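Long-range contact in vitamin B12-binding protein (Vibrio cholerae O395, PDB 5YSC), which binds vitamin B12 in the periplasm and probably delivers it to the BtuCD transporter for import: residues A83-N88 with D105-T110. Residues are numbered along the deposited sequence; the frame is centred on the assembly and turned at random.
Sequences AWPAGN and DSQTKT
Thr108 meets the pyrrole edge of the Trp84 indole, the two side chains crossing at about a right angle. Its OG1 lies in the plane of the ring, 3.4 Å from Trp84 NE1, and its CG2 is 3.8 Å from Trp84 CD1. Trp84 CG is anti to the backbone N (chi1 179°), beside its own carbonyl carbon, and the chain that follows packs Gly87 N over the centre of one ring face. Water 1 accepts from Trp84 NE1 and is hydrogen-bonded to Thr108 OG1. Water 2 joins the same hydroxyl to the backbone, accepting from Ala86 N and donating to Ser106 O at 2.6 Å. Nearer the strands, Pro85 CG rests against the Asp105 carboxylate, 3.5 Å from OD1, and Pro85 CD touches Ser106 O. Ser106 N donates to Ala83 O (2.8 Å, 161°), closing the parallel pairing of strands 80-83 and 103-105 where both leave the sheet; Ser106 OG is hydrogen-bonded to Asn117 and His29. Trp84, Ala86 and Gly87 line the cyanocobalamin pocket. Beyond the C-terminal ends of the two strands, direct pairing gives way to bridging water, and the Thr108 hydroxyl, gripped by two waters, links the ligand-binding loop to its neighbour.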
loop_
_atom_site.group_PDB
_atom_site.type_symbol
_atom_site.label_atom_id
_atom_site.label_comp_id
_atom_site.label_asym_id
_atom_site.label_seq_id
_atom_site.Cartn_x
_atom_site.Cartn_y
_atom_site.Cartn_z
ATOM N N ALA A 83 8.684 -9.148 -7.436
ATOM C CA ALA A 83 8.008 -8.223 -8.334
ATOM C C ALA A 83 6.683 -7.743 -7.777
ATOM O O ALA A 83 6.056 -8.381 -6.946
ATOM C CB ALA A 83 7.756 -8.869 -9.690
ATOM N N TRP A 84 6.252 -6.607 -8.292
ATOM C CA TRP A 84 4.977 -5.993 -7.970
ATOM C C TRP A 84 4.171 -5.858 -9.257
ATOM O O TRP A 84 4.162 -4.789 -9.891
ATOM C CB TRP A 84 5.198 -4.648 -7.323
ATOM C CG TRP A 84 3.984 -3.896 -6.955
ATOM C CD1 TRP A 84 2.759 -4.401 -6.577
ATOM C CD2 TRP A 84 3.868 -2.472 -6.915
ATOM N NE1 TRP A 84 1.904 -3.368 -6.317
ATOM C CE2 TRP A 84 2.554 -2.175 -6.519
ATOM C CE3 TRP A 84 4.759 -1.418 -7.168
ATOM C CZ2 TRP A 84 2.088 -0.846 -6.373
ATOM C CZ3 TRP A 84 4.299 -0.092 -7.032
ATOM C CH2 TRP A 84 2.979 0.176 -6.642
ATOM N N PRO A 85 3.507 -6.919 -9.683
ATOM C CA PRO A 85 2.745 -6.841 -10.948
ATOM C C PRO A 85 1.822 -5.640 -11.032
ATOM O O PRO A 85 1.697 -5.021 -12.098
ATOM C CB PRO A 85 1.970 -8.150 -10.946
ATOM C CG PRO A 85 2.753 -9.085 -10.156
ATOM C CD PRO A 85 3.411 -8.257 -9.064
ATOM N N ALA A 86 1.179 -5.264 -9.926
ATOM C CA ALA A 86 0.196 -4.189 -10.007
ATOM C C ALA A 86 0.825 -2.855 -10.354
ATOM O O ALA A 86 0.136 -1.999 -10.943
ATOM C CB ALA A 86 -0.601 -4.095 -8.700
ATOM N N GLY A 87 2.105 -2.659 -10.045
ATOM C CA GLY A 87 2.737 -1.369 -10.209
ATOM C C GLY A 87 3.949 -1.319 -11.133
ATOM O O GLY A 87 4.398 -0.233 -11.510
ATOM N N ASN A 88 4.498 -2.419 -11.439
ATOM C CA ASN A 88 5.677 -2.452 -12.303
ATOM C C ASN A 88 5.254 -2.480 -13.774
ATOM O O ASN A 88 4.203 -3.035 -14.106
ATOM C CB ASN A 88 6.523 -3.693 -12.078
ATOM C CG ASN A 88 7.222 -3.741 -10.722
ATOM O OD1 ASN A 88 7.410 -4.825 -10.196
ATOM N ND2 ASN A 88 7.707 -2.607 -10.228
ATOM N N ASP A 105 5.852 -13.137 -7.648
ATOM C CA ASP A 105 4.878 -12.083 -7.909
ATOM C C ASP A 105 4.135 -11.723 -6.624
ATOM O O ASP A 105 3.356 -12.537 -6.113
ATOM C CB ASP A 105 3.871 -12.534 -8.957
ATOM C CG ASP A 105 4.456 -12.622 -10.317
ATOM O OD1 ASP A 105 5.061 -11.623 -10.771
ATOM O OD2 ASP A 105 4.288 -13.728 -10.909
ATOM N N SER A 106 4.336 -10.500 -6.127
ATOM C CA SER A 106 3.615 -10.043 -4.945
ATOM C C SER A 106 2.222 -9.554 -5.310
ATOM O O SER A 106 2.081 -8.511 -5.978
ATOM C CB SER A 106 4.410 -8.932 -4.271
ATOM O OG SER A 106 3.750 -8.454 -3.101
ATOM N N GLN A 107 1.200 -10.200 -4.748
ATOM C CA GLN A 107 -0.178 -9.798 -4.973
ATOM C C GLN A 107 -0.600 -8.834 -3.864
ATOM O O GLN A 107 -0.298 -9.067 -2.688
ATOM C CB GLN A 107 -1.112 -11.006 -4.999
ATOM C CG GLN A 107 -0.725 -12.023 -6.049
ATOM C CD GLN A 107 -1.183 -11.588 -7.433
ATOM O OE1 GLN A 107 -0.775 -10.516 -7.938
ATOM N NE2 GLN A 107 -2.060 -12.397 -8.043
ATOM N N THR A 108 -1.306 -7.778 -4.252
ATOM C CA THR A 108 -1.454 -6.591 -3.417
ATOM C C THR A 108 -2.880 -6.038 -3.426
ATOM O O THR A 108 -3.102 -4.840 -3.623
ATOM C CB THR A 108 -0.433 -5.556 -3.910
ATOM O OG1 THR A 108 -0.603 -5.366 -5.322
ATOM C CG2 THR A 108 1.014 -6.038 -3.652
ATOM N N LYS A 109 -3.851 -6.895 -3.121
ATOM C CA LYS A 109 -5.247 -6.464 -3.076
ATOM C C LYS A 109 -5.927 -6.546 -1.700
ATOM O O LYS A 109 -6.702 -5.671 -1.345
ATOM C CB LYS A 109 -6.084 -7.248 -4.084
ATOM C CG LYS A 109 -7.497 -6.722 -4.233
ATOM C CD LYS A 109 -8.410 -7.743 -4.871
ATOM C CE LYS A 109 -9.093 -7.176 -6.095
ATOM N NZ LYS A 109 -8.255 -6.156 -6.774
ATOM N N THR A 110 -5.648 -7.607 -0.955
ATOM C CA THR A 110 -6.295 -7.860 0.325
ATOM C C THR A 110 -5.294 -7.767 1.470
ATOM O O THR A 110 -4.083 -7.858 1.277
ATOM C CB THR A 110 -6.932 -9.248 0.392
ATOM O OG1 THR A 110 -5.917 -10.230 0.522
ATOM C CG2 THR A 110 -7.754 -9.524 -0.834
HETATM O O HOH W 1 -0.958 -2.568 -5.098
HETATM O O HOH W 2 0.650 -6.853 -7.444
#